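Local coordinates for acyl-CoA dehydrogenase domain protein Tcur3483 (Thermomonospora curvata, PDB 6WY9), which binds FAD and probably oxidises a CH-CH group of its substrate, as many flavoproteins of the acyl-CoA dehydrogenase family do, at residues A[152-164]-A[189-203]. Sequence-based numbering, arbitrary orientation.
With FDA (dihydroflavine-adenine dinucleotide), chain C.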
ATOM      1  N   GLY A 152     -23.443  10.528 -12.858  1.00 42.88           N
ATOM      2  CA  GLY A 152     -22.270  11.073 -12.189  1.00 41.12           C
ATOM      3  C   GLY A 152     -21.031  10.633 -12.936  1.00 42.00           C
ATOM      4  O   GLY A 152     -20.575  11.320 -13.855  1.00 43.02           O
ATOM      5  N   THR A 153     -20.485   9.471 -12.584  1.00 39.77           N
ATOM      6  CA  THR A 153     -19.399   8.935 -13.395  1.00 40.14           C
ATOM      7  C   THR A 153     -19.865   8.731 -14.841  1.00 41.02           C
ATOM      8  O   THR A 153     -19.140   9.054 -15.791  1.00 42.47           O
ATOM      9  CB  THR A 153     -18.883   7.611 -12.792  1.00 40.49           C
ATOM     10  OG1 THR A 153     -18.556   7.797 -11.411  1.00 40.80           O
ATOM     11  CG2 THR A 153     -17.655   7.153 -13.531  1.00 40.65           C
ATOM     12  N   ASP A 154     -21.083   8.195 -15.028  1.00 39.15           N
ATOM     13  CA  ASP A 154     -21.659   7.971 -16.356  1.00 42.32           C
ATOM     14  C   ASP A 154     -22.335   9.254 -16.837  1.00 42.36           C
ATOM     15  O   ASP A 154     -23.568   9.358 -16.976  1.00 41.20           O
ATOM     16  CB  ASP A 154     -22.638   6.797 -16.319  1.00 43.73           C
ATOM     17  CG  ASP A 154     -23.191   6.441 -17.685  1.00 48.96           C
ATOM     18  OD1 ASP A 154     -22.750   6.995 -18.702  1.00 49.79           O
ATOM     19  OD2 ASP A 154     -24.096   5.592 -17.721  1.00 50.61           O
ATOM     20  N   LEU A 155     -21.489  10.274 -17.010  1.00 42.97           N
ATOM     21  CA  LEU A 155     -22.002  11.601 -17.326  1.00 45.48           C
ATOM     22  C   LEU A 155     -22.736  11.591 -18.664  1.00 47.24           C
ATOM     23  O   LEU A 155     -23.729  12.308 -18.831  1.00 48.66           O
ATOM     24  CB  LEU A 155     -20.853  12.627 -17.316  1.00 45.32           C
ATOM     25  CG  LEU A 155     -21.203  14.058 -17.792  1.00 46.41           C
ATOM     26  CD1 LEU A 155     -22.377  14.631 -16.985  1.00 43.14           C
ATOM     27  CD2 LEU A 155     -19.988  15.024 -17.787  1.00 46.97           C
ATOM     28  N   ALA A 156     -22.290  10.756 -19.616  1.00 48.98           N
ATOM     29  CA  ALA A 156     -22.927  10.689 -20.926  1.00 50.93           C
ATOM     30  C   ALA A 156     -24.356  10.143 -20.867  1.00 52.46           C
ATOM     31  O   ALA A 156     -25.056  10.185 -21.884  1.00 51.57           O
ATOM     32  CB  ALA A 156     -22.076   9.859 -21.901  1.00 52.26           C
ATOM     33  N   SER A 157     -24.826   9.684 -19.704  1.00 52.72           N
ATOM     34  CA  SER A 157     -26.224   9.315 -19.517  1.00 56.05           C
ATOM     35  C   SER A 157     -27.088  10.452 -18.998  1.00 52.12           C
ATOM     36  O   SER A 157     -28.208  10.183 -18.568  1.00 52.14           O
ATOM     37  CB  SER A 157     -26.343   8.155 -18.524  1.00 59.97           C
ATOM     38  OG  SER A 157     -26.036   6.951 -19.182  1.00 63.90           O
ATOM     39  N   LEU A 158     -26.592  11.691 -18.965  1.00 48.26           N
ATOM     40  CA  LEU A 158     -27.390  12.776 -18.409  1.00 46.48           C
ATOM     41  C   LEU A 158     -28.712  12.931 -19.175  1.00 48.01           C
ATOM     42  O   LEU A 158     -28.809  12.623 -20.369  1.00 49.24           O
ATOM     43  CB  LEU A 158     -26.566  14.080 -18.434  1.00 46.93           C
ATOM     44  CG  LEU A 158     -26.139  14.504 -19.848  1.00 47.67           C
ATOM     45  CD1 LEU A 158     -27.267  15.261 -20.619  1.00 49.81           C
ATOM     46  CD2 LEU A 158     -24.783  15.274 -19.824  1.00 45.05           C
ATOM     47  N   THR A 159     -29.749  13.392 -18.467  1.00 49.23           N
ATOM     48  CA  THR A 159     -31.094  13.494 -19.008  1.00 55.46           C
ATOM     49  C   THR A 159     -31.677  14.894 -18.940  1.00 57.91           C
ATOM     50  O   THR A 159     -32.786  15.092 -19.444  1.00 60.69           O
ATOM     51  CB  THR A 159     -32.058  12.553 -18.262  1.00 57.02           C
ATOM     52  OG1 THR A 159     -32.022  12.870 -16.861  1.00 54.98           O
ATOM     53  CG2 THR A 159     -31.650  11.088 -18.462  1.00 57.04           C
ATOM     54  N   THR A 160     -31.003  15.855 -18.298  1.00 55.74           N
ATOM     55  CA  THR A 160     -31.477  17.232 -18.391  1.00 55.36           C
ATOM     56  C   THR A 160     -31.663  17.552 -19.868  1.00 56.05           C
ATOM     57  O   THR A 160     -30.746  17.365 -20.672  1.00 54.84           O
ATOM     58  CB  THR A 160     -30.486  18.215 -17.736  1.00 53.97           C
ATOM     59  OG1 THR A 160     -30.450  18.016 -16.316  1.00 51.69           O
ATOM     60  CG2 THR A 160     -30.893  19.686 -18.032  1.00 55.67           C
ATOM     61  N   ARG A 161     -32.847  17.998 -20.239  1.00 57.82           N
ATOM     62  CA  ARG A 161     -33.195  18.101 -21.644  1.00 62.97           C
ATOM     63  C   ARG A 161     -33.347  19.559 -22.046  1.00 64.12           C
ATOM     64  O   ARG A 161     -33.776  20.405 -21.255  1.00 65.91           O
ATOM     65  CB  ARG A 161     -34.492  17.346 -21.966  1.00 66.46           C
ATOM     66  CG  ARG A 161     -35.732  18.072 -21.523  1.00 70.88           C
ATOM     67  CD  ARG A 161     -37.010  17.443 -22.092  1.00 75.59           C
ATOM     68  NE  ARG A 161     -38.197  18.268 -21.837  1.00 80.46           N
ATOM     69  CZ  ARG A 161     -39.184  17.944 -21.002  1.00 83.29           C
ATOM     70  NH1 ARG A 161     -39.148  16.802 -20.330  1.00 83.34           N
ATOM     71  NH2 ARG A 161     -40.217  18.759 -20.839  1.00 85.81           N
ATOM     72  N   ALA A 162     -32.982  19.835 -23.293  1.00 62.87           N
ATOM     73  CA  ALA A 162     -33.176  21.140 -23.898  1.00 62.76           C
ATOM     74  C   ALA A 162     -33.840  20.883 -25.237  1.00 67.18           C
ATOM     75  O   ALA A 162     -33.270  20.181 -26.078  1.00 67.56           O
ATOM     76  CB  ALA A 162     -31.850  21.885 -24.067  1.00 59.19           C
ATOM     77  N   VAL A 163     -35.056  21.405 -25.416  1.00 70.96           N
ATOM     78  CA  VAL A 163     -35.862  21.146 -26.603  1.00 75.27           C
ATOM     79  C   VAL A 163     -35.999  22.432 -27.411  1.00 76.88           C
ATOM     80  O   VAL A 163     -36.206  23.510 -26.845  1.00 76.01           O
ATOM     81  CB  VAL A 163     -37.257  20.597 -26.233  1.00 80.26           C
ATOM     82  CG1 VAL A 163     -37.149  19.306 -25.461  1.00 77.93           C
ATOM     83  CG2 VAL A 163     -38.045  21.634 -25.445  1.00 83.81           C
ATOM     84  N   ARG A 164     -35.903  22.313 -28.733  1.00 79.12           N
ATOM     85  CA  ARG A 164     -36.049  23.477 -29.605  1.00 84.67           C
ATOM     86  C   ARG A 164     -37.497  23.959 -29.636  1.00 88.05           C
ATOM     87  O   ARG A 164     -38.418  23.168 -29.860  1.00 89.70           O
ATOM     88  CB  ARG A 164     -35.614  23.128 -31.023  1.00 87.43           C
ATOM     89  CG  ARG A 164     -34.227  23.536 -31.384  1.00 86.78           C
ATOM     90  CD  ARG A 164     -34.284  24.743 -32.267  1.00 89.56           C
ATOM     91  NE  ARG A 164     -33.102  24.820 -33.108  1.00 89.76           N
ATOM     92  CZ  ARG A 164     -32.837  25.846 -33.895  1.00 92.83           C
ATOM     93  NH1 ARG A 164     -31.733  25.853 -34.633  1.00 94.29           N
ATOM     94  NH2 ARG A 164     -33.675  26.873 -33.931  1.00 94.82           N
ATOM     95  N   LEU A 189     -23.857  24.488 -18.960  1.00 53.29           N
ATOM     96  CA  LEU A 189     -24.829  23.427 -18.702  1.00 53.16           C
ATOM     97  C   LEU A 189     -24.811  22.368 -19.802  1.00 54.66           C
ATOM     98  O   LEU A 189     -25.062  22.675 -20.977  1.00 56.38           O
ATOM     99  CB  LEU A 189     -26.236  23.999 -18.544  1.00 53.80           C
ATOM    100  CG  LEU A 189     -27.294  22.992 -18.090  1.00 52.65           C
ATOM    101  CD1 LEU A 189     -27.065  22.594 -16.625  1.00 49.58           C
ATOM    102  CD2 LEU A 189     -28.682  23.589 -18.298  1.00 53.93           C
ATOM    103  N   ALA A 190     -24.557  21.110 -19.398  1.00 51.88           N
ATOM    104  CA  ALA A 190     -24.598  19.962 -20.296  1.00 50.90           C
ATOM    105  C   ALA A 190     -26.024  19.426 -20.353  1.00 51.57           C
ATOM    106  O   ALA A 190     -26.570  19.030 -19.322  1.00 49.94           O
ATOM    107  CB  ALA A 190     -23.628  18.883 -19.826  1.00 48.71           C
ATOM    108  N   CYS A 191     -26.630  19.433 -21.555  1.00 53.93           N
ATOM    109  CA  CYS A 191     -28.025  19.056 -21.768  1.00 57.63           C
ATOM    110  C   CYS A 191     -28.140  18.013 -22.873  1.00 56.29           C
ATOM    111  O   CYS A 191     -27.355  18.000 -23.827  1.00 57.65           O
ATOM    112  CB  CYS A 191     -28.919  20.254 -22.199  1.00 64.88           C
ATOM    113  SG  CYS A 191     -28.894  21.748 -21.196  1.00 68.71           S
ATOM    114  N   ARG A 192     -29.175  17.182 -22.761  1.00 54.60           N
ATOM    115  CA  ARG A 192     -29.594  16.262 -23.827  1.00 56.24           C
ATOM    116  C   ARG A 192     -30.422  17.012 -24.870  1.00 57.61           C
ATOM    117  O   ARG A 192     -31.553  17.433 -24.599  1.00 57.95           O
ATOM    118  CB  ARG A 192     -30.398  15.105 -23.243  1.00 53.81           C
ATOM    119  CG  ARG A 192     -31.000  14.128 -24.290  1.00 56.91           C
ATOM    120  CD  ARG A 192     -29.978  13.090 -24.730  1.00 57.68           C
ATOM    121  NE  ARG A 192     -29.174  12.665 -23.590  1.00 55.82           N
ATOM    122  CZ  ARG A 192     -27.962  12.112 -23.657  1.00 55.92           C
ATOM    123  NH1 ARG A 192     -27.313  11.823 -22.537  1.00 52.52           N
ATOM    124  NH2 ARG A 192     -27.380  11.867 -24.829  1.00 57.26           N
ATOM    125  N   THR A 193     -29.869  17.177 -26.072  1.00 61.26           N
ATOM    126  CA  THR A 193     -30.588  17.837 -27.160  1.00 64.75           C
ATOM    127  C   THR A 193     -31.146  16.865 -28.203  1.00 66.64           C
ATOM    128  O   THR A 193     -32.047  17.236 -28.980  1.00 67.86           O
ATOM    129  CB  THR A 193     -29.662  18.877 -27.836  1.00 68.00           C
ATOM    130  OG1 THR A 193     -28.353  18.323 -28.047  1.00 67.31           O
ATOM    131  CG2 THR A 193     -29.494  20.117 -26.943  1.00 67.06           C
ATOM    132  N   ASP A 194     -30.667  15.629 -28.246  1.00 67.56           N
ATOM    133  CA  ASP A 194     -31.187  14.665 -29.216  1.00 73.18           C
ATOM    134  C   ASP A 194     -31.422  13.348 -28.501  1.00 77.54           C
ATOM    135  O   ASP A 194     -30.487  12.543 -28.349  1.00 76.65           O
ATOM    136  CB  ASP A 194     -30.257  14.473 -30.402  1.00 73.61           C
ATOM    137  CG  ASP A 194     -30.841  13.522 -31.444  1.00 76.22           C
ATOM    138  OD1 ASP A 194     -31.843  12.834 -31.147  1.00 76.34           O
ATOM    139  OD2 ASP A 194     -30.306  13.476 -32.566  1.00 78.17           O
ATOM    140  N   PRO A 195     -32.656  13.078 -28.078  1.00 83.64           N
ATOM    141  CA  PRO A 195     -32.905  11.900 -27.243  1.00 84.78           C
ATOM    142  C   PRO A 195     -32.775  10.586 -27.991  1.00 86.09           C
ATOM    143  O   PRO A 195     -32.817   9.536 -27.346  1.00 86.22           O
ATOM    144  CB  PRO A 195     -34.345  12.116 -26.749  1.00 87.23           C
ATOM    145  CG  PRO A 195     -34.866  13.370 -27.493  1.00 89.36           C
ATOM    146  CD  PRO A 195     -33.905  13.661 -28.591  1.00 88.68           C
ATOM    147  N   GLU A 196     -32.628  10.598 -29.315  1.00 86.72           N
ATOM    148  CA  GLU A 196     -32.528   9.359 -30.071  1.00 87.21           C
ATOM    149  C   GLU A 196     -31.104   9.008 -30.485  1.00 81.49           C
ATOM    150  O   GLU A 196     -30.882   7.906 -30.987  1.00 80.39           O
ATOM    151  CB  GLU A 196     -33.428   9.421 -31.317  1.00 96.33           C
ATOM    152  CG  GLU A 196     -34.923   9.541 -31.013  1.00104.65           C
ATOM    153  CD  GLU A 196     -35.652   8.194 -30.931  1.00113.19           C
ATOM    154  OE1 GLU A 196     -35.826   7.666 -29.810  1.00114.01           O
ATOM    155  OE2 GLU A 196     -36.071   7.667 -31.991  1.00118.85           O
ATOM    156  N   ALA A 197     -30.133   9.893 -30.273  1.00 78.16           N
ATOM    157  CA  ALA A 197     -28.764   9.674 -30.720  1.00 75.80           C
ATOM    158  C   ALA A 197     -27.976   8.827 -29.731  1.00 71.45           C
ATOM    159  O   ALA A 197     -28.329   8.728 -28.546  1.00 69.07           O
ATOM    160  CB  ALA A 197     -28.055  11.014 -30.914  1.00 75.52           C
ATOM    161  N   PRO A 198     -26.880   8.218 -30.185  1.00 70.31           N
ATOM    162  CA  PRO A 198     -25.914   7.657 -29.236  1.00 69.07           C
ATOM    163  C   PRO A 198     -25.710   8.654 -28.107  1.00 67.95           C
ATOM    164  O   PRO A 198     -25.715   9.862 -28.333  1.00 67.46           O
ATOM    165  CB  PRO A 198     -24.646   7.481 -30.074  1.00 69.23           C
ATOM    166  CG  PRO A 198     -25.154   7.341 -31.502  1.00 72.69           C
ATOM    167  CD  PRO A 198     -26.384   8.213 -31.575  1.00 72.68           C
ATOM    168  N   LYS A 199     -25.588   8.146 -26.880  1.00 69.55           N
ATOM    169  CA  LYS A 199     -25.573   9.037 -25.716  1.00 70.53           C
ATOM    170  C   LYS A 199     -24.483  10.102 -25.824  1.00 71.58           C
ATOM    171  O   LYS A 199     -24.729  11.271 -25.516  1.00 72.12           O
ATOM    172  CB  LYS A 199     -25.432   8.232 -24.423  1.00 70.42           C
ATOM    173  CG  LYS A 199     -24.156   7.414 -24.252  1.00 72.03           C
ATOM    174  CD  LYS A 199     -24.329   6.445 -23.062  1.00 70.93           C
ATOM    175  CE  LYS A 199     -23.158   6.456 -22.075  1.00 68.27           C
ATOM    176  NZ  LYS A 199     -23.351   5.465 -20.952  1.00 65.96           N
ATOM    177  N   HIS A 200     -23.281   9.730 -26.277  1.00 72.55           N
ATOM    178  CA  HIS A 200     -22.215  10.712 -26.452  1.00 72.31           C
ATOM    179  C   HIS A 200     -22.522  11.716 -27.550  1.00 71.52           C
ATOM    180  O   HIS A 200     -21.870  12.761 -27.620  1.00 71.32           O
ATOM    181  CB  HIS A 200     -20.896  10.018 -26.781  1.00 77.39           C
ATOM    182  CG  HIS A 200     -20.368   9.176 -25.666  1.00 79.69           C
ATOM    183  ND1 HIS A 200     -19.539   9.674 -24.687  1.00 79.43           N
ATOM    184  CD2 HIS A 200     -20.571   7.874 -25.363  1.00 80.63           C
ATOM    185  CE1 HIS A 200     -19.249   8.713 -23.828  1.00 78.54           C
ATOM    186  NE2 HIS A 200     -19.859   7.609 -24.220  1.00 79.09           N
ATOM    187  N   LYS A 201     -23.484  11.427 -28.419  1.00 70.05           N
ATOM    188  CA  LYS A 201     -23.754  12.297 -29.561  1.00 71.24           C
ATOM    189  C   LYS A 201     -25.084  13.035 -29.428  1.00 68.55           C
ATOM    190  O   LYS A 201     -25.581  13.583 -30.415  1.00 69.53           O
ATOM    191  CB  LYS A 201     -23.696  11.492 -30.863  1.00 74.79           C
ATOM    192  CG  LYS A 201     -22.602  10.425 -30.833  1.00 76.15           C
ATOM    193  CD  LYS A 201     -21.756  10.335 -32.087  1.00 80.69           C
ATOM    194  CE  LYS A 201     -22.525   9.710 -33.229  1.00 84.58           C
ATOM    195  NZ  LYS A 201     -21.684   8.930 -34.206  1.00 88.47           N
ATOM    196  N   GLY A 202     -25.666  13.063 -28.225  1.00 64.35           N
ATOM    197  CA  GLY A 202     -26.954  13.696 -28.002  1.00 62.47           C
ATOM    198  C   GLY A 202     -26.898  14.903 -27.081  1.00 59.68           C
ATOM    199  O   GLY A 202     -27.934  15.422 -26.660  1.00 59.09           O
ATOM    200  N   ILE A 203     -25.690  15.392 -26.797  1.00 58.43           N
ATOM    201  CA  ILE A 203     -25.449  16.358 -25.728  1.00 55.14           C
ATOM    202  C   ILE A 203     -25.013  17.683 -26.329  1.00 58.67           C
ATOM    203  O   ILE A 203     -24.252  17.711 -27.302  1.00 60.93           O
ATOM    204  CB  ILE A 203     -24.383  15.813 -24.767  1.00 51.32           C
ATOM    205  CG1 ILE A 203     -24.915  14.565 -24.075  1.00 48.66           C
ATOM    206  CG2 ILE A 203     -23.961  16.874 -23.716  1.00 49.21           C
ATOM    207  CD1 ILE A 203     -23.819  13.763 -23.402  1.00 47.85           C
TER
HETATM  208  PA  FDA C 401     -20.900   7.761  -8.663  1.00 36.59           P
HETATM  209  O1A FDA C 401     -22.056   7.201  -7.898  1.00 37.23           O
HETATM  210  O2A FDA C 401     -20.968   7.833 -10.197  1.00 35.31           O
HETATM  211  O5B FDA C 401     -19.570   6.746  -8.399  1.00 38.90           O
HETATM  212  C5B FDA C 401     -19.359   6.674  -7.014  1.00 37.80           C
HETATM  213  C4B FDA C 401     -18.090   5.827  -6.806  1.00 38.75           C
HETATM  214  O4B FDA C 401     -18.322   4.555  -7.579  1.00 38.45           O
HETATM  215  C3B FDA C 401     -16.858   6.403  -7.508  1.00 37.70           C
HETATM  216  O3B FDA C 401     -16.147   7.266  -6.700  1.00 36.38           O
HETATM  217  C2B FDA C 401     -16.021   5.154  -7.716  1.00 38.44           C
HETATM  218  O2B FDA C 401     -15.440   4.608  -6.471  1.00 38.84           O
HETATM  219  C1B FDA C 401     -17.066   4.086  -8.165  1.00 38.35           C
HETATM  220  N9A FDA C 401     -17.185   3.917  -9.612  1.00 38.20           N
HETATM  221  C8A FDA C 401     -17.987   4.633 -10.522  1.00 37.99           C
HETATM  222  N7A FDA C 401     -17.892   4.162 -11.760  1.00 37.47           N
HETATM  223  C5A FDA C 401     -17.003   3.113 -11.674  1.00 36.80           C
HETATM  224  C6A FDA C 401     -16.490   2.255 -12.660  1.00 36.86           C
HETATM  225  N6A FDA C 401     -16.862   2.359 -13.950  1.00 35.35           N
HETATM  226  N1A FDA C 401     -15.606   1.289 -12.331  1.00 36.31           N
HETATM  227  C2A FDA C 401     -15.273   1.249 -11.007  1.00 37.18           C
HETATM  228  N3A FDA C 401     -15.669   2.002  -9.953  1.00 35.39           N
HETATM  229  C4A FDA C 401     -16.559   2.932 -10.336  1.00 37.15           C
HETATM  230  N1  FDA C 401     -20.065  18.274 -10.682  1.00 42.49           N
HETATM  231  C2  FDA C 401     -20.496  19.269 -11.583  1.00 44.16           C
HETATM  232  O2  FDA C 401     -21.217  18.965 -12.559  1.00 45.25           O
HETATM  233  N3  FDA C 401     -20.071  20.566 -11.315  1.00 43.57           N
HETATM  234  C4  FDA C 401     -19.263  20.936 -10.215  1.00 41.87           C
HETATM  235  O4  FDA C 401     -18.962  22.111 -10.052  1.00 40.31           O
HETATM  236  C4X FDA C 401     -18.873  19.858  -9.345  1.00 41.06           C
HETATM  237  N5  FDA C 401     -18.078  20.139  -8.234  1.00 40.82           N
HETATM  238  C5X FDA C 401     -18.113  19.268  -7.178  1.00 38.59           C
HETATM  239  C6  FDA C 401     -17.723  19.647  -5.947  1.00 38.91           C
HETATM  240  C7  FDA C 401     -17.800  18.719  -4.879  1.00 39.36           C
HETATM  241  C7M FDA C 401     -17.385  19.161  -3.596  1.00 39.63           C
HETATM  242  C8  FDA C 401     -18.227  17.456  -5.056  1.00 40.08           C
HETATM  243  C8M FDA C 401     -18.298  16.483  -3.947  1.00 40.97           C
HETATM  244  C9  FDA C 401     -18.598  17.051  -6.327  1.00 39.73           C
HETATM  245  C9A FDA C 401     -18.553  17.963  -7.376  1.00 39.07           C
HETATM  246  N10 FDA C 401     -18.923  17.572  -8.674  1.00 40.09           N
HETATM  247  C10 FDA C 401     -19.276  18.590  -9.566  1.00 42.37           C
HETATM  248  C1' FDA C 401     -19.504  16.214  -8.876  1.00 40.26           C
HETATM  249  C2' FDA C 401     -18.432  15.183  -9.326  1.00 41.26           C
HETATM  250  O2' FDA C 401     -18.066  15.404 -10.603  1.00 41.20           O
HETATM  251  C3' FDA C 401     -19.154  13.775  -9.117  1.00 40.33           C
HETATM  252  O3' FDA C 401     -19.314  13.491  -7.742  1.00 37.90           O
HETATM  253  C4' FDA C 401     -18.393  12.670  -9.834  1.00 41.52           C
HETATM  254  O4' FDA C 401     -18.553  12.877 -11.195  1.00 43.24           O
HETATM  255  C5' FDA C 401     -18.917  11.302  -9.319  1.00 42.98           C
HETATM  256  O5' FDA C 401     -20.266  11.206  -9.667  1.00 40.99           O
HETATM  257  P   FDA C 401     -21.104  10.576  -8.408  1.00 38.70           P
HETATM  258  O1P FDA C 401     -20.838  11.471  -7.297  1.00 37.94           O
HETATM  259  O2P FDA C 401     -22.528  10.358  -8.896  1.00 40.06           O
HETATM  260  O3P FDA C 401     -20.432   9.118  -7.988  1.00 36.40           O
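Arg192 reaches from the end of strand 186-192 into the loop 155-160 and ties it to the 3-10 turn at 199-200, in the beta domain in the middle of the acyl-CoA dehydrogenase fold. Its backbone makes a single beta bridge with Arg161: Arg192 N donates to Thr160 O and Ala162 N to Arg192 O, joining edge strand 161-164 of one sheet to the C-terminal end of strand 186-192, an inner strand of the other; segments 161-164 and 189-192 run 65° apart. From CB outward, the side chain meets the loop atom by atom. Arg192 CB lies 3.4 Å from Thr160 O, with Leu158 CD1 nearby at 4.1 Å. CG leaves anti to the backbone N (chi1 175°), and bends at chi2 and chi3 bring the guanidinium back alongside the loop. There NE and NH1 both grip Leu158 O, side-on and in the guanidinium plane; NH1, at 2.8 Å, sits on a lone pair of Leu158 O and gives the straighter bond. NH1 also donates to Ala156 O, arriving from above that carbonyl's plane. On the far edge NH2 bonds Lys199 O within its own segment, so the flat group is held in rotation by three carbonyls.

Leu158 CD2 packs on Ala190 CB and Ile203 CD1, next to helix 250-260, while Ala156 CB sits over one face of the His200 ring in a CH-pi contact. At the start of the same segment as Leu158, Thr153 N and OG1 both bond O2A of the dihydroflavine-adenine dinucleotide pyrophosphate. Next to Thr153, Asp154 takes Ser157 OG on OD2, and its OD1 receives Lys199 NZ on the syn side, a salt bridge of 2.8 Å.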